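Local coordinates for regulatory protein YycH-like domain-containing protein (Eubacterium rectale, PDB 5COZ) that is of unknown function but probably belongs to the YycH-like regulatory proteins and is probably made with a signal sequence, consistent with an exported protein, at residues Leu23-Ile35 with Asp46-Tyr58. Residues are numbered along the deposited sequence; the frame is centred on the assembly and turned at random.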
loop_
_atom_site.group_PDB
_atom_site.type_symbol
_atom_site.label_atom_id
_atom_site.label_comp_id
_atom_site.label_asym_id
_atom_site.label_seq_id
_atom_site.Cartn_x
_atom_site.Cartn_y
_atom_site.Cartn_z
ATOM N N LEU A 23 19.991 13.872 2.660
ATOM C CA LEU A 23 18.621 13.832 3.159
ATOM C C LEU A 23 18.255 15.073 3.963
ATOM O O LEU A 23 17.156 15.133 4.527
ATOM C CB LEU A 23 18.382 12.574 4.012
ATOM C CG LEU A 23 18.462 11.267 3.239
ATOM C CD1 LEU A 23 18.386 10.101 4.194
ATOM C CD2 LEU A 23 17.379 11.154 2.167
ATOM N N ASP A 24 19.143 16.086 3.969
ATOM C CA ASP A 24 18.909 17.302 4.737
ATOM C C ASP A 24 18.594 18.493 3.836
ATOM O O ASP A 24 18.856 19.644 4.199
ATOM C CB ASP A 24 20.149 17.572 5.603
ATOM C CG ASP A 24 19.922 18.467 6.811
ATOM O OD1 ASP A 24 18.735 18.712 7.171
ATOM O OD2 ASP A 24 20.918 18.971 7.364
ATOM N N GLU A 25 18.022 18.233 2.664
ATOM C CA GLU A 25 17.685 19.295 1.708
ATOM C C GLU A 25 16.628 20.261 2.277
ATOM O O GLU A 25 15.622 19.823 2.859
ATOM C CB GLU A 25 17.147 18.678 0.409
ATOM C CG GLU A 25 18.225 18.004 -0.427
ATOM C CD GLU A 25 19.203 18.942 -1.112
ATOM O OE1 GLU A 25 18.962 20.171 -1.125
ATOM O OE2 GLU A 25 20.201 18.440 -1.674
ATOM N N GLU A 26 16.846 21.567 2.096
ATOM C CA GLU A 26 15.907 22.584 2.585
ATOM C C GLU A 26 14.583 22.525 1.808
ATOM O O GLU A 26 13.552 22.906 2.350
ATOM C CB GLU A 26 16.521 24.007 2.540
ATOM C CG GLU A 26 16.795 24.563 1.155
ATOM C CD GLU A 26 17.290 25.998 1.112
ATOM O OE1 GLU A 26 18.296 26.305 1.793
ATOM O OE2 GLU A 26 16.690 26.806 0.367
ATOM N N GLN A 27 14.608 22.028 0.547
ATOM C CA GLN A 27 13.418 21.854 -0.283
ATOM C C GLN A 27 13.132 20.383 -0.418
ATOM O O GLN A 27 13.998 19.610 -0.851
ATOM C CB GLN A 27 13.583 22.504 -1.659
ATOM C CG GLN A 27 13.701 24.022 -1.547
ATOM C CD GLN A 27 13.826 24.690 -2.888
ATOM O OE1 GLN A 27 13.435 24.146 -3.926
ATOM N NE2 GLN A 27 14.339 25.904 -2.887
ATOM N N ILE A 28 11.926 19.986 -0.035
ATOM C CA ILE A 28 11.552 18.566 -0.033
ATOM C C ILE A 28 11.679 17.930 -1.439
ATOM O O ILE A 28 12.094 16.776 -1.559
ATOM C CB ILE A 28 10.142 18.379 0.578
ATOM C CG1 ILE A 28 9.935 16.930 1.024
ATOM C CG2 ILE A 28 9.021 18.844 -0.379
ATOM C CD1 ILE A 28 8.660 16.747 1.862
ATOM N N GLY A 29 11.386 18.712 -2.464
ATOM C CA GLY A 29 11.458 18.268 -3.850
ATOM C C GLY A 29 12.869 18.012 -4.335
ATOM O O GLY A 29 13.045 17.376 -5.378
ATOM N N LYS A 30 13.891 18.430 -3.560
ATOM C CA LYS A 30 15.295 18.210 -3.936
ATOM C C LYS A 30 15.932 16.988 -3.249
ATOM O O LYS A 30 17.087 16.651 -3.529
ATOM C CB LYS A 30 16.119 19.469 -3.674
ATOM C CG LYS A 30 15.786 20.555 -4.710
ATOM C CD LYS A 30 16.551 21.870 -4.511
ATOM C CE LYS A 30 18.063 21.767 -4.569
ATOM N NZ LYS A 30 18.545 21.043 -5.780
ATOM N N LEU A 31 15.166 16.288 -2.391
ATOM C CA LEU A 31 15.680 15.068 -1.769
ATOM C C LEU A 31 15.909 14.046 -2.845
ATOM O O LEU A 31 15.184 14.034 -3.847
ATOM C CB LEU A 31 14.654 14.510 -0.753
ATOM C CG LEU A 31 14.418 15.343 0.498
ATOM C CD1 LEU A 31 13.147 14.862 1.201
ATOM C CD2 LEU A 31 15.618 15.260 1.475
ATOM N N PRO A 32 16.860 13.126 -2.627
ATOM C CA PRO A 32 17.049 12.047 -3.597
ATOM C C PRO A 32 15.867 11.080 -3.556
ATOM O O PRO A 32 15.097 11.106 -2.585
ATOM C CB PRO A 32 18.342 11.371 -3.122
ATOM C CG PRO A 32 18.426 11.670 -1.664
ATOM C CD PRO A 32 17.791 13.023 -1.484
ATOM N N GLN A 33 15.734 10.240 -4.588
ATOM C CA GLN A 33 14.657 9.250 -4.624
ATOM C C GLN A 33 15.172 7.869 -4.179
ATOM O O GLN A 33 14.376 6.977 -3.872
ATOM C CB GLN A 33 14.051 9.164 -6.017
ATOM C CG GLN A 33 13.161 10.357 -6.361
ATOM C CD GLN A 33 12.482 10.168 -7.691
ATOM O OE1 GLN A 33 13.129 10.049 -8.738
ATOM N NE2 GLN A 33 11.159 10.125 -7.678
ATOM N N ASN A 34 16.494 7.691 -4.145
ATOM C CA ASN A 34 17.120 6.437 -3.726
ATOM C C ASN A 34 18.426 6.757 -3.031
ATOM O O ASN A 34 19.111 7.723 -3.410
ATOM C CB ASN A 34 17.376 5.517 -4.943
ATOM C CG ASN A 34 16.115 5.137 -5.690
ATOM O OD1 ASN A 34 15.409 4.166 -5.340
ATOM N ND2 ASN A 34 15.733 5.943 -6.667
ATOM N N ILE A 35 18.767 5.969 -2.011
ATOM C CA ILE A 35 20.042 6.117 -1.295
ATOM C C ILE A 35 20.641 4.730 -1.091
ATOM O O ILE A 35 19.906 3.751 -0.953
ATOM C CB ILE A 35 19.890 6.860 0.060
ATOM C CG1 ILE A 35 18.891 6.128 0.999
ATOM C CG2 ILE A 35 19.483 8.328 -0.158
ATOM C CD1 ILE A 35 18.860 6.634 2.437
ATOM N N ASP A 46 19.736 0.389 1.522
ATOM C CA ASP A 46 19.539 0.322 0.057
ATOM C C ASP A 46 18.077 0.654 -0.125
ATOM O O ASP A 46 17.210 -0.230 -0.231
ATOM C CB ASP A 46 19.936 -1.051 -0.495
ATOM C CG ASP A 46 19.963 -1.120 -2.006
ATOM O OD1 ASP A 46 19.601 -0.118 -2.655
ATOM O OD2 ASP A 46 20.344 -2.180 -2.540
ATOM N N SER A 47 17.809 1.955 -0.108
ATOM C CA SER A 47 16.480 2.447 0.140
ATOM C C SER A 47 15.898 3.421 -0.830
ATOM O O SER A 47 16.573 4.326 -1.293
ATOM C CB SER A 47 16.537 3.129 1.508
ATOM O OG SER A 47 15.304 3.601 2.030
ATOM N N GLU A 48 14.593 3.271 -1.065
ATOM C CA GLU A 48 13.802 4.265 -1.757
ATOM C C GLU A 48 13.532 5.385 -0.756
ATOM O O GLU A 48 13.458 5.136 0.460
ATOM C CB GLU A 48 12.464 3.670 -2.223
ATOM C CG GLU A 48 12.581 2.739 -3.414
ATOM C CD GLU A 48 11.223 2.389 -3.989
ATOM O OE1 GLU A 48 10.492 1.611 -3.334
ATOM O OE2 GLU A 48 10.854 2.959 -5.044
ATOM N N ILE A 49 13.393 6.611 -1.252
ATOM C CA ILE A 49 12.981 7.775 -0.480
ATOM C C ILE A 49 11.684 8.237 -1.099
ATOM O O ILE A 49 11.668 8.543 -2.290
ATOM C CB ILE A 49 14.043 8.899 -0.488
ATOM C CG1 ILE A 49 15.443 8.387 -0.032
ATOM C CG2 ILE A 49 13.570 10.122 0.326
ATOM C CD1 ILE A 49 15.510 7.933 1.442
ATOM N N ASN A 50 10.599 8.232 -0.326
ATOM C CA ASN A 50 9.285 8.601 -0.876
ATOM C C ASN A 50 8.675 9.768 -0.160
ATOM O O ASN A 50 8.271 9.661 1.022
ATOM C CB ASN A 50 8.332 7.415 -0.775
ATOM C CG ASN A 50 8.523 6.396 -1.858
ATOM O OD1 ASN A 50 8.712 6.758 -3.027
ATOM N ND2 ASN A 50 8.374 5.109 -1.511
ATOM N N ILE A 51 8.624 10.927 -0.858
ATOM C CA ILE A 51 7.934 12.107 -0.320
ATOM C C ILE A 51 6.689 12.383 -1.182
ATOM O O ILE A 51 5.976 13.361 -0.957
ATOM C CB ILE A 51 8.842 13.350 -0.089
ATOM C CG1 ILE A 51 9.619 13.792 -1.344
ATOM C CG2 ILE A 51 9.804 13.023 1.055
ATOM C CD1 ILE A 51 8.805 14.673 -2.309
ATOM N N TRP A 52 6.452 11.519 -2.190
ATOM C CA TRP A 52 5.194 11.490 -2.947
ATOM C C TRP A 52 4.943 12.859 -3.575
ATOM O O TRP A 52 5.867 13.399 -4.187
ATOM C CB TRP A 52 4.055 10.996 -2.017
ATOM C CG TRP A 52 4.419 9.707 -1.323
ATOM C CD1 TRP A 52 4.872 9.562 -0.039
ATOM C CD2 TRP A 52 4.368 8.385 -1.885
ATOM N NE1 TRP A 52 5.100 8.223 0.237
ATOM C CE2 TRP A 52 4.814 7.484 -0.887
ATOM C CE3 TRP A 52 4.070 7.883 -3.165
ATOM C CZ2 TRP A 52 4.913 6.104 -1.114
ATOM C CZ3 TRP A 52 4.145 6.512 -3.385
ATOM C CH2 TRP A 52 4.598 5.644 -2.382
ATOM N N ASP A 53 3.733 13.427 -3.425
ATOM C CA ASP A 53 3.439 14.701 -4.056
ATOM C C ASP A 53 3.435 15.856 -3.048
ATOM O O ASP A 53 2.860 16.917 -3.323
ATOM C CB ASP A 53 2.087 14.601 -4.793
ATOM C CG ASP A 53 2.075 13.532 -5.875
ATOM O OD1 ASP A 53 3.147 13.236 -6.432
ATOM O OD2 ASP A 53 1.001 12.990 -6.157
ATOM N N ALA A 54 4.161 15.697 -1.915
ATOM C CA ALA A 54 4.254 16.775 -0.935
ATOM C C ALA A 54 4.958 17.987 -1.544
ATOM O O ALA A 54 5.956 17.812 -2.245
ATOM C CB ALA A 54 5.040 16.289 0.274
ATOM N N THR A 55 4.413 19.194 -1.322
ATOM C CA THR A 55 4.983 20.377 -1.961
ATOM C C THR A 55 5.957 21.114 -1.059
ATOM O O THR A 55 6.666 22.009 -1.529
ATOM C CB THR A 55 3.885 21.338 -2.422
ATOM O OG1 THR A 55 3.107 21.720 -1.295
ATOM C CG2 THR A 55 2.982 20.737 -3.497
ATOM N N SER A 56 6.009 20.746 0.230
ATOM C CA SER A 56 6.922 21.378 1.164
ATOM C C SER A 56 6.968 20.576 2.434
ATOM O O SER A 56 6.253 19.578 2.568
ATOM C CB SER A 56 6.505 22.820 1.459
ATOM O OG SER A 56 5.444 22.848 2.389
ATOM N N TYR A 57 7.794 21.035 3.384
ATOM C CA TYR A 57 7.865 20.387 4.694
ATOM C C TYR A 57 6.777 20.903 5.648
ATOM O O TYR A 57 6.691 20.425 6.781
ATOM C CB TYR A 57 9.239 20.594 5.321
ATOM C CG TYR A 57 10.375 19.862 4.640
ATOM C CD1 TYR A 57 10.507 18.479 4.745
ATOM C CD2 TYR A 57 11.359 20.558 3.946
ATOM C CE1 TYR A 57 11.610 17.809 4.200
ATOM C CE2 TYR A 57 12.459 19.907 3.393
ATOM C CZ TYR A 57 12.584 18.530 3.527
ATOM O OH TYR A 57 13.701 17.886 3.037
ATOM N N TYR A 58 5.952 21.884 5.225
ATOM C CA TYR A 58 4.873 22.371 6.082
ATOM C C TYR A 58 3.645 21.535 5.811
ATOM O O TYR A 58 3.114 21.551 4.682
ATOM C CB TYR A 58 4.596 23.844 5.793
ATOM C CG TYR A 58 5.623 24.727 6.453
ATOM C CD1 TYR A 58 6.864 24.949 5.863
ATOM C CD2 TYR A 58 5.378 25.300 7.696
ATOM C CE1 TYR A 58 7.820 25.762 6.474
ATOM C CE2 TYR A 58 6.327 26.111 8.319
ATOM C CZ TYR A 58 7.546 26.335 7.705
ATOM O OH TYR A 58 8.490 27.101 8.344
HETATM O O HOH W 1 9.972 8.866 -5.305
HETATM O O HOH W 2 12.648 3.865 -6.884
HETATM O O HOH W 3 19.015 2.422 -3.396
#
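I28 lies over one face of the Y57 ring, its CB 3.8 Å from the ring centroid in a CH-pi contact 11° off the normal. With CG1 anti to the backbone N (chi1 -161°), the I28 chain runs over the CD1–CE1 side of the ring, and CG1 packs against I51 CB at 3.9 Å, the two side chains running in opposite directions. CD1 goes on to A54 CB. At the hydroxyl end of the ring, Y57 OH donates to E25 O (2.7 Å), 18° out of the carbonyl plane, while L31 CD1 sits between that hydroxyl and I51 CG2. At Y57, an alanine is likely to open a gap beside I28 and L31 and leave the 25-28 loop less firmly held. Beyond L31 the chain enters the antiparallel hairpin of strands 34-40 and 43-50, part of a mixed sheet with strand 295-311. I35 and S47 form its hydrogen-bonded pair, I35 N to S47 O at 2.8 Å; N34 and E48 are the non-hydrogen-bonded pair. Their side chains run alongside, and water 2 donates to both N34 OD1 and E48 OE2, the latter also salt-bridged to K186. On the opposite face, I35 CD1 meets I49 CD1 (3.7 Å).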